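Local coordinates for protein putative acyl-CoA dehydrogenase (Burkholderia xenovorans, PDB 5JSC) that belongs to the acyl-CoA dehydrogenase family of flavoproteins and binds flavin-adenine dinucleotide, at residues Thr139-Phe144 against Gly182-Tyr187; Thr176-Gly181 against Ala229-Ala234. All coordinates share one frame; numbering follows the deposited sequence.

Contact 1 (Thr139-Phe144 against Gly182-Tyr187); sequences TAIAAF and GIADFY. With FAD (flavin-adenine dinucleotide), chain M.
Asp185 and Ile141 hold each other through two hydrogen bonds, one accepted by the Asp185 side chain and one given by its backbone N. From CB, 3.7 Å from Ile141 O, the Asp185 side chain turns back beside its own backbone N (chi1 -68°), which brings CG toward Ile141 N and Ala140 CA. At the tip, OD2 accepts from Ile141 N at 2.8 Å with its anti lone pair, and the N-H...O angle is 170°. The same OD2 lies 3.3 Å from Ala140 CA. Asp185 N in turn donates to Ile141 O at 2.8 Å, from a position tilted a little from the carbonyl plane. Both polar groups of Ile141 are thus engaged by one residue.

In the acyl-CoA dehydrogenase fold this is where the loop after helix 125-136 runs into short strand 144-145. That strand pairs in parallel with strand 186-192 and is an outermost strand of its sheet within this chain. The Phe186 ring packs against the loop: Ala142 CA sits over one face, toward the rim, in a CH-pi contact, and Ala142 CB reaches ring atom CZ at 3.5 Å. Tyr131 meets the same ring edge-to-face. Further along, Ala143 CB touches both Ala184 CB and the Tyr187 ring, 3.4 Å from Tyr187 CD2. Ala184 CB rests over a face of that ring. The Tyr187 hydroxyl accepts from Gly182 N at 2.9 Å, tying the ring to the start of its own segment. Phe144, the first residue of the strand, accepts through O from FAD N3 at 2.8 Å, nearly straight at 174°.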
loop_
_atom_site.group_PDB
_atom_site.type_symbol
_atom_site.label_atom_id
_atom_site.label_comp_id
_atom_site.label_asym_id
_atom_site.label_seq_id
_atom_site.Cartn_x
_atom_site.Cartn_y
_atom_site.Cartn_z
ATOM N N THR C 139 -6.377 42.877 12.802
ATOM C CA THR C 139 -6.102 43.542 14.071
ATOM C C THR C 139 -6.648 42.785 15.273
ATOM O O THR C 139 -6.484 43.250 16.408
ATOM C CB THR C 139 -6.644 44.978 14.062
ATOM O OG1 THR C 139 -8.069 44.959 13.916
ATOM C CG2 THR C 139 -6.017 45.782 12.918
ATOM N N ALA C 140 -7.289 41.636 15.057
ATOM C CA ALA C 140 -7.647 40.722 16.135
ATOM C C ALA C 140 -7.308 39.309 15.699
ATOM O O ALA C 140 -7.702 38.888 14.608
ATOM C CB ALA C 140 -9.135 40.798 16.491
ATOM N N ILE C 141 -6.588 38.583 16.552
ATOM C CA ILE C 141 -6.179 37.211 16.275
ATOM C C ILE C 141 -7.218 36.261 16.864
ATOM O O ILE C 141 -7.543 36.344 18.058
ATOM C CB ILE C 141 -4.777 36.940 16.851
ATOM C CG1 ILE C 141 -3.752 37.865 16.176
ATOM C CG2 ILE C 141 -4.392 35.478 16.677
ATOM C CD1 ILE C 141 -2.346 37.743 16.735
ATOM N N ALA C 142 -7.740 35.360 16.032
ATOM C CA ALA C 142 -8.832 34.464 16.397
ATOM C C ALA C 142 -8.309 33.101 16.827
ATOM O O ALA C 142 -7.188 32.708 16.499
ATOM C CB ALA C 142 -9.801 34.294 15.219
ATOM N N ALA C 143 -9.158 32.367 17.551
ATOM C CA ALA C 143 -8.833 31.010 17.979
ATOM C C ALA C 143 -10.120 30.222 18.194
ATOM O O ALA C 143 -11.176 30.788 18.485
ATOM C CB ALA C 143 -7.984 31.015 19.254
ATOM N N PHE C 144 -9.997 28.903 18.067
ATOM C CA PHE C 144 -11.104 27.946 18.051
ATOM C C PHE C 144 -10.797 26.907 19.121
ATOM O O PHE C 144 -9.883 26.097 18.946
ATOM C CB PHE C 144 -11.198 27.317 16.660
ATOM C CG PHE C 144 -12.320 26.328 16.463
ATOM C CD1 PHE C 144 -13.600 26.762 16.157
ATOM C CD2 PHE C 144 -12.071 24.955 16.479
ATOM C CE1 PHE C 144 -14.623 25.859 15.926
ATOM C CE2 PHE C 144 -13.096 24.044 16.237
ATOM C CZ PHE C 144 -14.371 24.499 15.963
ATOM N N GLY C 182 -2.492 31.647 23.756
ATOM C CA GLY C 182 -1.534 32.550 24.338
ATOM C C GLY C 182 -1.363 33.862 23.603
ATOM O O GLY C 182 -0.857 34.821 24.196
ATOM N N ILE C 183 -1.762 33.938 22.330
ATOM C CA ILE C 183 -1.623 35.187 21.585
ATOM C C ILE C 183 -2.935 35.639 20.952
ATOM O O ILE C 183 -3.015 36.753 20.420
ATOM C CB ILE C 183 -0.525 35.083 20.514
ATOM C CG1 ILE C 183 -0.870 34.031 19.467
ATOM C CG2 ILE C 183 0.829 34.808 21.155
ATOM C CD1 ILE C 183 0.217 33.894 18.453
ATOM N N ALA C 184 -3.967 34.799 21.003
ATOM C CA ALA C 184 -5.260 35.184 20.450
ATOM C C ALA C 184 -5.885 36.323 21.249
ATOM O O ALA C 184 -5.684 36.450 22.461
ATOM C CB ALA C 184 -6.219 33.991 20.434
ATOM N N ASP C 185 -6.669 37.153 20.556
ATOM C CA ASP C 185 -7.446 38.189 21.221
ATOM C C ASP C 185 -8.789 37.683 21.726
ATOM O O ASP C 185 -9.370 38.289 22.637
ATOM C CB ASP C 185 -7.647 39.370 20.266
ATOM C CG ASP C 185 -6.347 40.095 19.983
ATOM O OD1 ASP C 185 -5.816 40.725 20.926
ATOM O OD2 ASP C 185 -5.843 40.020 18.847
ATOM N N PHE C 186 -9.279 36.581 21.173
ATOM C CA PHE C 186 -10.487 35.945 21.672
ATOM C C PHE C 186 -10.440 34.484 21.267
ATOM O O PHE C 186 -9.720 34.098 20.335
ATOM C CB PHE C 186 -11.759 36.617 21.131
ATOM C CG PHE C 186 -11.933 36.462 19.647
ATOM C CD1 PHE C 186 -12.569 35.338 19.116
ATOM C CD2 PHE C 186 -11.435 37.423 18.768
ATOM C CE1 PHE C 186 -12.709 35.182 17.739
ATOM C CE2 PHE C 186 -11.582 37.278 17.406
ATOM C CZ PHE C 186 -12.218 36.155 16.884
ATOM N N TYR C 187 -11.237 33.687 21.972
ATOM C CA TYR C 187 -11.383 32.257 21.741
ATOM C C TYR C 187 -12.858 31.958 21.575
ATOM O O TYR C 187 -13.660 32.376 22.409
ATOM C CB TYR C 187 -10.828 31.446 22.924
ATOM C CG TYR C 187 -9.370 31.699 23.185
ATOM C CD1 TYR C 187 -8.958 32.742 24.011
ATOM C CD2 TYR C 187 -8.398 30.896 22.605
ATOM C CE1 TYR C 187 -7.615 32.977 24.238
ATOM C CE2 TYR C 187 -7.058 31.120 22.830
ATOM C CZ TYR C 187 -6.668 32.158 23.641
ATOM O OH TYR C 187 -5.321 32.378 23.846
HETATM P PA FAD M . -7.753 11.135 20.394
HETATM O O1A FAD M . -9.132 11.679 20.360
HETATM O O2A FAD M . -7.303 10.449 21.686
HETATM O O5B FAD M . -7.593 10.139 19.167
HETATM C C5B FAD M . -6.376 9.380 19.023
HETATM C C4B FAD M . -6.477 8.682 17.693
HETATM O O4B FAD M . -7.567 7.744 17.739
HETATM C C3B FAD M . -6.841 9.575 16.514
HETATM O O3B FAD M . -5.732 10.328 16.016
HETATM C C2B FAD M . -7.393 8.560 15.511
HETATM O O2B FAD M . -6.320 7.945 14.796
HETATM C C1B FAD M . -8.057 7.521 16.432
HETATM N N9A FAD M . -9.513 7.572 16.489
HETATM C C8A FAD M . -10.293 8.632 16.873
HETATM N N7A FAD M . -11.575 8.364 16.914
HETATM C C5A FAD M . -11.647 7.033 16.525
HETATM C C6A FAD M . -12.729 6.146 16.379
HETATM N N6A FAD M . -14.005 6.486 16.593
HETATM N N1A FAD M . -12.458 4.880 15.985
HETATM C C2A FAD M . -11.184 4.542 15.744
HETATM N N3A FAD M . -10.083 5.294 15.849
HETATM C C4A FAD M . -10.385 6.536 16.252
HETATM N N1 FAD M . -7.978 21.549 18.635
HETATM C C2 FAD M . -8.754 22.659 18.838
HETATM O O2 FAD M . -9.815 22.612 19.483
HETATM N N3 FAD M . -8.351 23.866 18.330
HETATM C C4 FAD M . -7.199 24.093 17.603
HETATM O O4 FAD M . -6.888 25.233 17.270
HETATM C C4X FAD M . -6.404 22.923 17.366
HETATM N N5 FAD M . -5.268 23.068 16.743
HETATM C C5X FAD M . -4.409 21.982 16.694
HETATM C C6 FAD M . -3.130 22.164 16.172
HETATM C C7 FAD M . -2.192 21.138 16.193
HETATM C C7M FAD M . -0.805 21.393 15.660
HETATM C C8 FAD M . -2.551 19.886 16.728
HETATM C C8M FAD M . -1.562 18.746 16.775
HETATM C C9 FAD M . -3.833 19.696 17.231
HETATM C C9A FAD M . -4.762 20.733 17.226
HETATM N N10 FAD M . -6.035 20.601 17.820
HETATM C C10 FAD M . -6.867 21.688 17.934
HETATM C "C1'" FAD M . -6.397 19.327 18.457
HETATM C "C2'" FAD M . -6.828 18.255 17.462
HETATM O "O2'" FAD M . -8.096 18.571 16.890
HETATM C "C3'" FAD M . -6.916 16.909 18.181
HETATM O "O3'" FAD M . -5.578 16.561 18.508
HETATM C "C4'" FAD M . -7.551 15.799 17.346
HETATM O "O4'" FAD M . -8.954 16.047 17.228
HETATM C "C5'" FAD M . -7.311 14.430 17.950
HETATM O "O5'" FAD M . -7.811 14.450 19.304
HETATM P P FAD M . -6.825 13.837 20.440
HETATM O O1P FAD M . -5.464 14.435 20.349
HETATM O O2P FAD M . -7.493 13.966 21.775
HETATM O O3P FAD M . -6.711 12.291 20.067
#

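Contact 2 (Thr176-Gly181 against Ala229-Ala234); sequences TWISNG and ARLHFA. With FAD (flavin-adenine dinucleotide), chain M.
Ile178 and Ala229 form an antiparallel hydrogen-bonded pair between strands 168-179 and 228-233, in an antiparallel sheet of the middle domain. Ile178 N donates to Ala229 O at 3.0 Å, and Ala229 N donates back to Ile178 O at 3.1 Å. Ile178 O has a second donor, Gly181 N, which closes a type II turn from Ile178 to Gly181. The two N-H groups approach this oxygen from opposite faces of its carbonyl plane.

Packing is tight at the turn. Ala229 CB presses on the Gly181 backbone, 3.5 Å from its carbonyl C. Next to it, Ile178 and Leu231 cross at about a right angle, with Ile178 CG1 4.1 Å from Leu231 CD1. Tyr187 also touches both of these side chains.

The contact is looser at Arg230, which is partly exposed, although its partner Thr176 is still buried. Arg230 runs extended from CG to NE and crosses Thr176 with its aliphatic part. Thr176 OG1, anti to its backbone N (chi1 -161°), lies 3.4 Å from Arg230 CB. The charged end leaves the contact for a salt bridge with Asp174.

The chain turns a corner at Trp177, beside the flavin. Trp177 CB lies 3.5 Å from FAD N10. Two residues on, Ser179 holds the cofactor twice: its N donates to FAD O4, and its OG donates to FAD N5 at 2.9 Å.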
loop_
_atom_site.group_PDB
_atom_site.type_symbol
_atom_site.label_atom_id
_atom_site.label_comp_id
_atom_site.label_asym_id
_atom_site.label_seq_id
_atom_site.Cartn_x
_atom_site.Cartn_y
_atom_site.Cartn_z
ATOM N N THR C 176 -7.160 22.214 25.163
ATOM C CA THR C 176 -5.742 22.123 24.847
ATOM C C THR C 176 -5.535 21.891 23.352
ATOM O O THR C 176 -6.484 21.696 22.583
ATOM C CB THR C 176 -5.048 21.048 25.706
ATOM O OG1 THR C 176 -3.639 21.293 25.689
ATOM C CG2 THR C 176 -5.340 19.624 25.193
ATOM N N TRP C 177 -4.258 21.948 22.954
ATOM C CA TRP C 177 -3.838 21.990 21.546
ATOM C C TRP C 177 -4.429 23.194 20.828
ATOM O O TRP C 177 -4.728 23.122 19.635
ATOM C CB TRP C 177 -4.203 20.715 20.764
ATOM C CG TRP C 177 -3.983 19.419 21.497
ATOM C CD1 TRP C 177 -4.945 18.525 21.887
ATOM C CD2 TRP C 177 -2.732 18.877 21.927
ATOM N NE1 TRP C 177 -4.362 17.457 22.545
ATOM C CE2 TRP C 177 -3.007 17.657 22.586
ATOM C CE3 TRP C 177 -1.404 19.308 21.830
ATOM C CZ2 TRP C 177 -2.004 16.870 23.146
ATOM C CZ3 TRP C 177 -0.406 18.520 22.378
ATOM C CH2 TRP C 177 -0.710 17.318 23.032
ATOM N N ILE C 178 -4.614 24.305 21.534
ATOM C CA ILE C 178 -5.370 25.422 20.971
ATOM C C ILE C 178 -4.430 26.282 20.133
ATOM O O ILE C 178 -3.520 26.926 20.664
ATOM C CB ILE C 178 -6.060 26.248 22.064
ATOM C CG1 ILE C 178 -7.022 25.359 22.861
ATOM C CG2 ILE C 178 -6.804 27.431 21.435
ATOM C CD1 ILE C 178 -7.929 24.506 21.986
ATOM N N SER C 179 -4.659 26.292 18.814
ATOM C CA SER C 179 -3.885 27.126 17.906
ATOM C C SER C 179 -4.062 28.602 18.238
ATOM O O SER C 179 -5.173 29.059 18.518
ATOM C CB SER C 179 -4.321 26.861 16.467
ATOM O OG SER C 179 -3.967 25.548 16.076
ATOM N N ASN C 180 -2.962 29.357 18.165
ATOM C CA ASN C 180 -2.878 30.745 18.615
ATOM C C ASN C 180 -3.092 30.883 20.117
ATOM O O ASN C 180 -3.239 32.006 20.622
ATOM C CB ASN C 180 -3.862 31.669 17.864
ATOM C CG ASN C 180 -3.452 31.904 16.424
ATOM O OD1 ASN C 180 -2.285 31.725 16.061
ATOM N ND2 ASN C 180 -4.404 32.313 15.594
ATOM N N GLY C 181 -3.113 29.773 20.855
ATOM C CA GLY C 181 -3.247 29.865 22.294
ATOM C C GLY C 181 -2.136 30.706 22.887
ATOM O O GLY C 181 -0.962 30.518 22.552
ATOM N N ALA C 229 -1.454 26.402 22.890
ATOM C CA ALA C 229 -1.488 26.451 24.349
ATOM C C ALA C 229 -2.552 25.527 24.920
ATOM O O ALA C 229 -3.509 25.129 24.243
ATOM C CB ALA C 229 -1.735 27.871 24.873
ATOM N N ARG C 230 -2.358 25.197 26.196
ATOM C CA ARG C 230 -3.402 24.638 27.039
ATOM C C ARG C 230 -4.039 25.787 27.805
ATOM O O ARG C 230 -3.335 26.591 28.422
ATOM C CB ARG C 230 -2.830 23.596 28.005
ATOM C CG ARG C 230 -3.858 22.910 28.898
ATOM C CD ARG C 230 -3.223 21.684 29.567
ATOM N NE ARG C 230 -4.093 21.057 30.554
ATOM C CZ ARG C 230 -3.994 19.788 30.952
ATOM N NH1 ARG C 230 -3.065 18.985 30.435
ATOM N NH2 ARG C 230 -4.834 19.311 31.867
ATOM N N LEU C 231 -5.362 25.885 27.729
ATOM C CA LEU C 231 -6.117 26.917 28.420
ATOM C C LEU C 231 -6.770 26.308 29.644
ATOM O O LEU C 231 -7.446 25.286 29.536
ATOM C CB LEU C 231 -7.200 27.499 27.516
ATOM C CG LEU C 231 -6.798 27.956 26.122
ATOM C CD1 LEU C 231 -8.026 28.477 25.409
ATOM C CD2 LEU C 231 -5.720 29.015 26.216
ATOM N N HIS C 232 -6.589 26.939 30.796
ATOM C CA HIS C 232 -7.285 26.528 32.004
ATOM C C HIS C 232 -8.308 27.591 32.374
ATOM O O HIS C 232 -7.970 28.772 32.488
ATOM C CB HIS C 232 -6.318 26.307 33.169
ATOM C CG HIS C 232 -7.008 25.922 34.440
ATOM N ND1 HIS C 232 -7.668 24.722 34.591
ATOM C CD2 HIS C 232 -7.167 26.589 35.608
ATOM C CE1 HIS C 232 -8.192 24.659 35.804
ATOM N NE2 HIS C 232 -7.902 25.780 36.441
ATOM N N PHE C 233 -9.554 27.171 32.552
ATOM C CA PHE C 233 -10.643 28.064 32.922
ATOM C C PHE C 233 -10.903 27.873 34.406
ATOM O O PHE C 233 -11.365 26.808 34.829
ATOM C CB PHE C 233 -11.894 27.769 32.100
ATOM C CG PHE C 233 -11.742 28.072 30.632
ATOM C CD1 PHE C 233 -11.025 27.222 29.804
ATOM C CD2 PHE C 233 -12.325 29.203 30.084
ATOM C CE1 PHE C 233 -10.889 27.495 28.454
ATOM C CE2 PHE C 233 -12.192 29.491 28.734
ATOM C CZ PHE C 233 -11.476 28.632 27.916
ATOM N N ALA C 234 -10.602 28.900 35.193
ATOM C CA ALA C 234 -10.733 28.864 36.646
ATOM C C ALA C 234 -11.864 29.810 37.036
ATOM O O ALA C 234 -11.638 30.953 37.430
ATOM C CB ALA C 234 -9.407 29.246 37.319
HETATM P PA FAD M . -7.753 11.135 20.394
HETATM O O1A FAD M . -9.132 11.679 20.360
HETATM O O2A FAD M . -7.303 10.449 21.686
HETATM O O5B FAD M . -7.593 10.139 19.167
HETATM C C5B FAD M . -6.376 9.380 19.023
HETATM C C4B FAD M . -6.477 8.682 17.693
HETATM O O4B FAD M . -7.567 7.744 17.739
HETATM C C3B FAD M . -6.841 9.575 16.514
HETATM O O3B FAD M . -5.732 10.328 16.016
HETATM C C2B FAD M . -7.393 8.560 15.511
HETATM O O2B FAD M . -6.320 7.945 14.796
HETATM C C1B FAD M . -8.057 7.521 16.432
HETATM N N9A FAD M . -9.513 7.572 16.489
HETATM C C8A FAD M . -10.293 8.632 16.873
HETATM N N7A FAD M . -11.575 8.364 16.914
HETATM C C5A FAD M . -11.647 7.033 16.525
HETATM C C6A FAD M . -12.729 6.146 16.379
HETATM N N6A FAD M . -14.005 6.486 16.593
HETATM N N1A FAD M . -12.458 4.880 15.985
HETATM C C2A FAD M . -11.184 4.542 15.744
HETATM N N3A FAD M . -10.083 5.294 15.849
HETATM C C4A FAD M . -10.385 6.536 16.252
HETATM N N1 FAD M . -7.978 21.549 18.635
HETATM C C2 FAD M . -8.754 22.659 18.838
HETATM O O2 FAD M . -9.815 22.612 19.483
HETATM N N3 FAD M . -8.351 23.866 18.330
HETATM C C4 FAD M . -7.199 24.093 17.603
HETATM O O4 FAD M . -6.888 25.233 17.270
HETATM C C4X FAD M . -6.404 22.923 17.366
HETATM N N5 FAD M . -5.268 23.068 16.743
HETATM C C5X FAD M . -4.409 21.982 16.694
HETATM C C6 FAD M . -3.130 22.164 16.172
HETATM C C7 FAD M . -2.192 21.138 16.193
HETATM C C7M FAD M . -0.805 21.393 15.660
HETATM C C8 FAD M . -2.551 19.886 16.728
HETATM C C8M FAD M . -1.562 18.746 16.775
HETATM C C9 FAD M . -3.833 19.696 17.231
HETATM C C9A FAD M . -4.762 20.733 17.226
HETATM N N10 FAD M . -6.035 20.601 17.820
HETATM C C10 FAD M . -6.867 21.688 17.934
HETATM C "C1'" FAD M . -6.397 19.327 18.457
HETATM C "C2'" FAD M . -6.828 18.255 17.462
HETATM O "O2'" FAD M . -8.096 18.571 16.890
HETATM C "C3'" FAD M . -6.916 16.909 18.181
HETATM O "O3'" FAD M . -5.578 16.561 18.508
HETATM C "C4'" FAD M . -7.551 15.799 17.346
HETATM O "O4'" FAD M . -8.954 16.047 17.228
HETATM C "C5'" FAD M . -7.311 14.430 17.950
HETATM O "O5'" FAD M . -7.811 14.450 19.304
HETATM P P FAD M . -6.825 13.837 20.440
HETATM O O1P FAD M . -5.464 14.435 20.349
HETATM O O2P FAD M . -7.493 13.966 21.775
HETATM O O3P FAD M . -6.711 12.291 20.067
#

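Overall arrangement
The two contacts lie side by side, their centres about 11 Å apart, on the same side of the chain's centre. Along the chain their segments alternate: 139-144, 176-181, 182-187, 229-234. Segments 176-181 and 182-187 are consecutive, so one link carries the chain from strand 168-179 to strand 186-192, which belong to different sheets of the middle domain. The contacts also touch directly. Ala142 O of contact 1 probably accepts a hydrogen bond from Asn180 ND2 of contact 2, and Ala143 CB packs on Ser179 O. Both reach FAD, which is also hydrogen-bonded to Arg287 and Gly359 of the second subunit, so the site lies at a subunit boundary.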